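Local structure of ECL CdiI (Enterobacter cloacae subsp. cloacae, 4NTQ) at residues V81-Q92 with K111-H119. The protein is the immunity protein of a contact-dependent growth inhibition system, binding the ribosome-targeting RNase toxin carried by CdiA. Numbering follows the deposited sequence.
Sequences VLYFEDEKVYVQ and KFIESRTTH
Arg116 lays its guanidinium flat on one face of the Tyr90 ring, the planes 8° apart and CZ 3.7 Å from the ring centroid, a stacked cation-pi pair; Lys88 CG covers the rim of the opposite face. The same side chain crosses a face of Tyr83, where Arg116 CB sits 3.5 Å from the ring centroid in a CH-pi contact. At the edge of that ring, in its plane, lies Glu114 O, and Tyr83 OH donates to it over 2.7 Å. Arg116 spans both tyrosines because it is fully extended as far as NE, with CG anti to the backbone N (chi1 168°). Glu85 OE2 makes a salt bridge to Arg116 NH1 at 3.0 Å, carboxylate and guanidinium planes 63° apart; Glu128 OE2 forms another with Arg116 NE, and the two probably limit rotation over Tyr90. Gln92 NE2 donates to Thr117 O (2.9 Å), tilted from the carbonyl plane, and also bonds Glu128 OE2; a water joins Gln92 OE1 to Thr117 N. Thr117 OG1 hydrogen-bonds Lys221 NZ of the CdiA toxin chain. Val81 CG1 meets Ile113 CG2 tip to tip at 4.0 Å. The 111-119 loop lies across one face of the antiparallel 76-85/88-97 hairpin (type II' turn, Glu85 to Lys88), flanked by strands 61-65 and 129-132; its other face packs on helices 41-58 and 133-144.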
ATOM      1  N   VAL B  81      -7.015  -0.201  -2.403  1.00 26.79           N
ATOM      2  CA  VAL B  81      -7.911  -0.491  -3.508  1.00 26.14           C
ATOM      3  C   VAL B  81      -9.363  -0.458  -3.067  1.00 27.65           C
ATOM      4  O   VAL B  81      -9.739  -1.139  -2.108  1.00 33.54           O
ATOM      5  CB  VAL B  81      -7.598  -1.881  -4.086  1.00 36.64           C
ATOM      6  CG1 VAL B  81      -8.636  -2.280  -5.108  1.00 37.74           C
ATOM      7  CG2 VAL B  81      -6.198  -1.894  -4.690  1.00 31.58           C
ATOM      8  N   LEU B  82     -10.174   0.336  -3.764  1.00 29.40           N
ATOM      9  CA  LEU B  82     -11.578   0.525  -3.397  1.00 21.93           C
ATOM     10  C   LEU B  82     -12.450  -0.260  -4.364  1.00 36.73           C
ATOM     11  O   LEU B  82     -12.299  -0.138  -5.578  1.00 33.19           O
ATOM     12  CB  LEU B  82     -11.957   2.007  -3.445  1.00 29.65           C
ATOM     13  CG  LEU B  82     -11.546   2.910  -2.276  1.00 26.81           C
ATOM     14  CD1 LEU B  82     -10.061   2.847  -1.957  1.00 21.61           C
ATOM     15  CD2 LEU B  82     -11.949   4.331  -2.565  1.00 28.26           C
ATOM     16  N   TYR B  83     -13.345  -1.086  -3.833  1.00 24.89           N
ATOM     17  CA  TYR B  83     -14.251  -1.831  -4.682  1.00 28.08           C
ATOM     18  C   TYR B  83     -15.652  -1.339  -4.401  1.00 28.40           C
ATOM     19  O   TYR B  83     -16.068  -1.303  -3.255  1.00 48.82           O
ATOM     20  CB  TYR B  83     -14.163  -3.328  -4.389  1.00 27.92           C
ATOM     21  CG  TYR B  83     -12.904  -4.028  -4.860  1.00 27.49           C
ATOM     22  CD1 TYR B  83     -12.748  -4.390  -6.198  1.00 28.81           C
ATOM     23  CD2 TYR B  83     -11.894  -4.380  -3.958  1.00 34.00           C
ATOM     24  CE1 TYR B  83     -11.612  -5.055  -6.633  1.00 37.66           C
ATOM     25  CE2 TYR B  83     -10.730  -5.059  -4.387  1.00 26.31           C
ATOM     26  CZ  TYR B  83     -10.605  -5.381  -5.728  1.00 42.89           C
ATOM     27  OH  TYR B  83      -9.488  -6.037  -6.172  1.00 48.94           O
ATOM     28  N   PHE B  84     -16.377  -0.956  -5.436  1.00 29.98           N
ATOM     29  CA  PHE B  84     -17.715  -0.399  -5.255  1.00 31.75           C
ATOM     30  C   PHE B  84     -18.840  -1.414  -5.432  1.00 40.06           C
ATOM     31  O   PHE B  84     -18.934  -2.066  -6.472  1.00 43.92           O
ATOM     32  CB  PHE B  84     -17.916   0.766  -6.207  1.00 32.14           C
ATOM     33  CG  PHE B  84     -16.873   1.823  -6.069  1.00 29.66           C
ATOM     34  CD1 PHE B  84     -16.939   2.738  -5.024  1.00 28.60           C
ATOM     35  CD2 PHE B  84     -15.817   1.901  -6.965  1.00 28.74           C
ATOM     36  CE1 PHE B  84     -15.976   3.725  -4.872  1.00 26.58           C
ATOM     37  CE2 PHE B  84     -14.830   2.885  -6.821  1.00 28.63           C
ATOM     38  CZ  PHE B  84     -14.916   3.804  -5.767  1.00 29.64           C
ATOM     39  N   GLU B  85     -19.673  -1.563  -4.402  1.00 35.80           N
ATOM     40  CA  GLU B  85     -20.887  -2.374  -4.498  1.00 41.11           C
ATOM     41  C   GLU B  85     -22.052  -1.645  -3.864  1.00 48.66           C
ATOM     42  O   GLU B  85     -22.151  -1.564  -2.630  1.00 46.59           O
ATOM     43  CB  GLU B  85     -20.704  -3.727  -3.828  1.00 42.66           C
ATOM     44  CG  GLU B  85     -19.792  -4.642  -4.598  1.00 52.90           C
ATOM     45  CD  GLU B  85     -19.646  -5.995  -3.943  1.00 54.95           C
ATOM     46  OE1 GLU B  85     -20.657  -6.538  -3.422  1.00 62.21           O
ATOM     47  OE2 GLU B  85     -18.515  -6.508  -3.954  1.00 46.31           O
ATOM     48  N   ASP B  86     -22.923  -1.124  -4.724  1.00 51.14           N
ATOM     49  CA  ASP B  86     -24.017  -0.255  -4.311  1.00 56.98           C
ATOM     50  C   ASP B  86     -23.545   0.969  -3.499  1.00 49.40           C
ATOM     51  O   ASP B  86     -22.776   1.774  -4.027  1.00 47.63           O
ATOM     52  CB  ASP B  86     -25.102  -1.072  -3.622  1.00 63.37           C
ATOM     53  CG  ASP B  86     -25.588  -2.221  -4.492  1.00 82.15           C
ATOM     54  OD1 ASP B  86     -25.950  -3.288  -3.941  1.00 91.34           O
ATOM     55  OD2 ASP B  86     -25.582  -2.056  -5.731  1.00 81.26           O
ATOM     56  N   GLU B  87     -23.989   1.108  -2.247  1.00 51.38           N
ATOM     57  CA  GLU B  87     -23.608   2.257  -1.420  1.00 42.79           C
ATOM     58  C   GLU B  87     -22.522   1.872  -0.429  1.00 48.38           C
ATOM     59  O   GLU B  87     -22.250   2.595   0.530  1.00 49.85           O
ATOM     60  CB  GLU B  87     -24.811   2.809  -0.662  1.00 45.46           C
ATOM     61  CG  GLU B  87     -25.931   3.341  -1.550  1.00 68.24           C
ATOM     62  CD  GLU B  87     -25.565   4.646  -2.229  1.00 74.86           C
ATOM     63  OE1 GLU B  87     -25.051   5.550  -1.535  1.00 75.81           O
ATOM     64  OE2 GLU B  87     -25.779   4.763  -3.458  1.00 78.64           O
ATOM     65  N   LYS B  88     -21.903   0.722  -0.664  1.00 46.42           N
ATOM     66  CA  LYS B  88     -20.844   0.241   0.208  1.00 37.46           C
ATOM     67  C   LYS B  88     -19.556   0.139  -0.583  1.00 36.77           C
ATOM     68  O   LYS B  88     -19.573  -0.213  -1.756  1.00 42.29           O
ATOM     69  CB  LYS B  88     -21.213  -1.120   0.810  1.00 46.11           C
ATOM     70  CG  LYS B  88     -20.205  -1.629   1.840  1.00 58.36           C
ATOM     71  CD  LYS B  88     -20.758  -2.769   2.707  1.00 69.76           C
ATOM     72  CE  LYS B  88     -21.851  -2.282   3.651  1.00 81.82           C
ATOM     73  NZ  LYS B  88     -22.257  -3.341   4.615  1.00 88.81           N
ATOM     74  N   VAL B  89     -18.438   0.467   0.058  1.00 35.03           N
ATOM     75  CA  VAL B  89     -17.138   0.422  -0.593  1.00 33.26           C
ATOM     76  C   VAL B  89     -16.196  -0.427   0.234  1.00 37.05           C
ATOM     77  O   VAL B  89     -15.955  -0.112   1.394  1.00 38.77           O
ATOM     78  CB  VAL B  89     -16.515   1.822  -0.731  1.00 26.66           C
ATOM     79  CG1 VAL B  89     -15.222   1.741  -1.528  1.00 28.11           C
ATOM     80  CG2 VAL B  89     -17.492   2.780  -1.413  1.00 30.34           C
ATOM     81  N   TYR B  90     -15.686  -1.512  -0.353  1.00 34.67           N
ATOM     82  CA  TYR B  90     -14.693  -2.350   0.319  1.00 31.14           C
ATOM     83  C   TYR B  90     -13.315  -1.842  -0.034  1.00 33.80           C
ATOM     84  O   TYR B  90     -13.088  -1.362  -1.144  1.00 34.75           O
ATOM     85  CB  TYR B  90     -14.840  -3.836  -0.052  1.00 30.70           C
ATOM     86  CG  TYR B  90     -16.207  -4.380   0.295  1.00 34.58           C
ATOM     87  CD1 TYR B  90     -16.506  -4.804   1.591  1.00 30.09           C
ATOM     88  CD2 TYR B  90     -17.216  -4.428  -0.663  1.00 35.43           C
ATOM     89  CE1 TYR B  90     -17.781  -5.272   1.917  1.00 32.73           C
ATOM     90  CE2 TYR B  90     -18.489  -4.897  -0.351  1.00 37.19           C
ATOM     91  CZ  TYR B  90     -18.765  -5.311   0.938  1.00 35.04           C
ATOM     92  OH  TYR B  90     -20.023  -5.768   1.237  1.00 49.63           O
ATOM     93  N   VAL B  91     -12.406  -1.933   0.931  1.00 25.33           N
ATOM     94  CA  VAL B  91     -11.072  -1.411   0.773  1.00 21.03           C
ATOM     95  C   VAL B  91     -10.070  -2.468   1.188  1.00 28.80           C
ATOM     96  O   VAL B  91     -10.173  -3.067   2.271  1.00 22.70           O
ATOM     97  CB  VAL B  91     -10.834  -0.149   1.647  1.00 33.11           C
ATOM     98  CG1 VAL B  91      -9.500   0.499   1.281  1.00 30.82           C
ATOM     99  CG2 VAL B  91     -11.969   0.851   1.498  1.00 20.40           C
ATOM    100  N   GLN B  92      -9.084  -2.677   0.327  1.00 21.54           N
ATOM    101  CA  GLN B  92      -8.059  -3.670   0.567  1.00 23.63           C
ATOM    102  C   GLN B  92      -6.730  -2.977   0.377  1.00 27.47           C
ATOM    103  O   GLN B  92      -6.674  -1.881  -0.184  1.00 24.74           O
ATOM    104  CB  GLN B  92      -8.208  -4.844  -0.404  1.00 22.60           C
ATOM    105  CG  GLN B  92      -9.442  -5.668  -0.121  1.00 23.74           C
ATOM    106  CD  GLN B  92      -9.542  -6.928  -0.965  1.00 29.88           C
ATOM    107  OE1 GLN B  92      -8.579  -7.358  -1.599  1.00 36.41           O
ATOM    108  NE2 GLN B  92     -10.725  -7.524  -0.977  1.00 33.69           N
ATOM    109  N   LYS B 111      -6.013  -0.880 -14.415  1.00 53.44           N
ATOM    110  CA  LYS B 111      -5.867  -2.092 -15.226  1.00 64.36           C
ATOM    111  C   LYS B 111      -5.057  -3.171 -14.500  1.00 66.87           C
ATOM    112  O   LYS B 111      -5.176  -4.351 -14.813  1.00 63.62           O
ATOM    113  CB  LYS B 111      -5.194  -1.790 -16.577  1.00 63.48           C
ATOM    114  CG  LYS B 111      -5.977  -0.885 -17.519  1.00 75.08           C
ATOM    115  CD  LYS B 111      -7.333  -1.482 -17.884  1.00 77.12           C
ATOM    116  CE  LYS B 111      -7.194  -2.800 -18.648  1.00 93.25           C
ATOM    117  NZ  LYS B 111      -8.525  -3.405 -18.993  1.00 96.74           N
ATOM    118  N   PHE B 112      -4.230  -2.766 -13.535  1.00 60.58           N
ATOM    119  CA  PHE B 112      -3.328  -3.714 -12.873  1.00 62.78           C
ATOM    120  C   PHE B 112      -3.991  -4.364 -11.669  1.00 56.38           C
ATOM    121  O   PHE B 112      -3.390  -5.146 -10.947  1.00 60.27           O
ATOM    122  CB  PHE B 112      -2.004  -3.034 -12.505  1.00 59.32           C
ATOM    123  CG  PHE B 112      -1.183  -2.648 -13.700  1.00 67.90           C
ATOM    124  CD1 PHE B 112      -0.054  -3.381 -14.056  1.00 73.88           C
ATOM    125  CD2 PHE B 112      -1.560  -1.577 -14.497  1.00 73.74           C
ATOM    126  CE1 PHE B 112       0.699  -3.034 -15.177  1.00 85.73           C
ATOM    127  CE2 PHE B 112      -0.820  -1.223 -15.620  1.00 85.63           C
ATOM    128  CZ  PHE B 112       0.318  -1.956 -15.962  1.00 91.52           C
ATOM    129  N   ILE B 113      -5.253  -4.030 -11.483  1.00 38.37           N
ATOM    130  CA  ILE B 113      -6.027  -4.495 -10.347  1.00 40.97           C
ATOM    131  C   ILE B 113      -7.109  -5.390 -10.892  1.00 47.43           C
ATOM    132  O   ILE B 113      -7.774  -5.014 -11.865  1.00 48.31           O
ATOM    133  CB  ILE B 113      -6.740  -3.305  -9.669  1.00 46.04           C
ATOM    134  CG1 ILE B 113      -5.715  -2.388  -8.990  1.00 49.26           C
ATOM    135  CG2 ILE B 113      -7.811  -3.800  -8.707  1.00 29.67           C
ATOM    136  CD1 ILE B 113      -4.662  -3.134  -8.178  1.00 47.17           C
ATOM    137  N   GLU B 114      -7.309  -6.557 -10.292  1.00 46.61           N
ATOM    138  CA  GLU B 114      -8.374  -7.409 -10.781  1.00 48.65           C
ATOM    139  C   GLU B 114      -9.525  -7.439  -9.800  1.00 51.04           C
ATOM    140  O   GLU B 114      -9.474  -6.787  -8.752  1.00 54.32           O
ATOM    141  CB  GLU B 114      -7.867  -8.806 -11.109  1.00 56.31           C
ATOM    142  CG  GLU B 114      -7.452  -9.624  -9.920  1.00 56.14           C
ATOM    143  CD  GLU B 114      -6.741 -10.884 -10.346  1.00 68.59           C
ATOM    144  OE1 GLU B 114      -6.398 -10.995 -11.551  1.00 72.85           O
ATOM    145  OE2 GLU B 114      -6.528 -11.761  -9.483  1.00 72.43           O
ATOM    146  N   SER B 115     -10.563  -8.193 -10.143  1.00 49.72           N
ATOM    147  CA  SER B 115     -11.809  -8.136  -9.403  1.00 50.53           C
ATOM    148  C   SER B 115     -11.582  -8.602  -7.981  1.00 46.96           C
ATOM    149  O   SER B 115     -10.532  -9.160  -7.665  1.00 48.53           O
ATOM    150  CB  SER B 115     -12.908  -8.942 -10.105  1.00 48.69           C
ATOM    151  OG  SER B 115     -13.033 -10.234  -9.551  1.00 51.96           O
ATOM    152  N   ARG B 116     -12.568  -8.358  -7.131  1.00 45.97           N
ATOM    153  CA  ARG B 116     -12.410  -8.497  -5.691  1.00 45.74           C
ATOM    154  C   ARG B 116     -12.482  -9.939  -5.226  1.00 44.99           C
ATOM    155  O   ARG B 116     -13.349 -10.684  -5.664  1.00 42.87           O
ATOM    156  CB  ARG B 116     -13.505  -7.694  -4.982  1.00 43.36           C
ATOM    157  CG  ARG B 116     -13.649  -7.974  -3.492  1.00 40.71           C
ATOM    158  CD  ARG B 116     -14.678  -7.017  -2.882  1.00 43.35           C
ATOM    159  NE  ARG B 116     -14.971  -7.327  -1.485  1.00 35.13           N
ATOM    160  CZ  ARG B 116     -16.120  -7.839  -1.056  1.00 43.08           C
ATOM    161  NH1 ARG B 116     -17.100  -8.105  -1.914  1.00 34.77           N
ATOM    162  NH2 ARG B 116     -16.284  -8.093   0.235  1.00 34.19           N
ATOM    163  N   THR B 117     -11.582 -10.313  -4.318  1.00 47.97           N
ATOM    164  CA  THR B 117     -11.689 -11.571  -3.587  1.00 36.44           C
ATOM    165  C   THR B 117     -11.584 -11.363  -2.075  1.00 45.42           C
ATOM    166  O   THR B 117     -10.985 -10.388  -1.591  1.00 41.78           O
ATOM    167  CB  THR B 117     -10.605 -12.588  -4.009  1.00 47.59           C
ATOM    168  OG1 THR B 117      -9.306 -12.095  -3.640  1.00 39.74           O
ATOM    169  CG2 THR B 117     -10.666 -12.857  -5.518  1.00 39.48           C
ATOM    170  N   THR B 118     -12.154 -12.300  -1.330  1.00 38.96           N
ATOM    171  CA  THR B 118     -12.113 -12.240   0.122  1.00 41.57           C
ATOM    172  C   THR B 118     -11.169 -13.258   0.796  1.00 41.06           C
ATOM    173  O   THR B 118     -10.807 -13.085   1.958  1.00 51.24           O
ATOM    174  CB  THR B 118     -13.521 -12.376   0.706  1.00 37.92           C
ATOM    175  OG1 THR B 118     -14.092 -13.612   0.267  1.00 50.16           O
ATOM    176  CG2 THR B 118     -14.389 -11.207   0.244  1.00 36.81           C
ATOM    177  N   HIS B 119     -10.781 -14.310   0.081  1.00 39.37           N
ATOM    178  CA  HIS B 119      -9.819 -15.291   0.600  1.00 46.48           C
ATOM    179  C   HIS B 119      -8.935 -15.745  -0.557  1.00 45.09           C
ATOM    180  O   HIS B 119      -9.398 -15.789  -1.690  1.00 49.75           O
ATOM    181  CB  HIS B 119     -10.529 -16.507   1.231  1.00 46.87           C
ATOM    182  CG  HIS B 119     -11.642 -16.148   2.172  1.00 55.42           C
ATOM    183  ND1 HIS B 119     -12.933 -15.911   1.743  1.00 58.52           N
ATOM    184  CD2 HIS B 119     -11.658 -15.985   3.517  1.00 53.85           C
ATOM    185  CE1 HIS B 119     -13.695 -15.616   2.784  1.00 50.99           C
ATOM    186  NE2 HIS B 119     -12.947 -15.658   3.872  1.00 49.38           N
TER
HETATM  187  O   HOH W   1      -9.027  -9.029  -3.608  1.00 42.17           O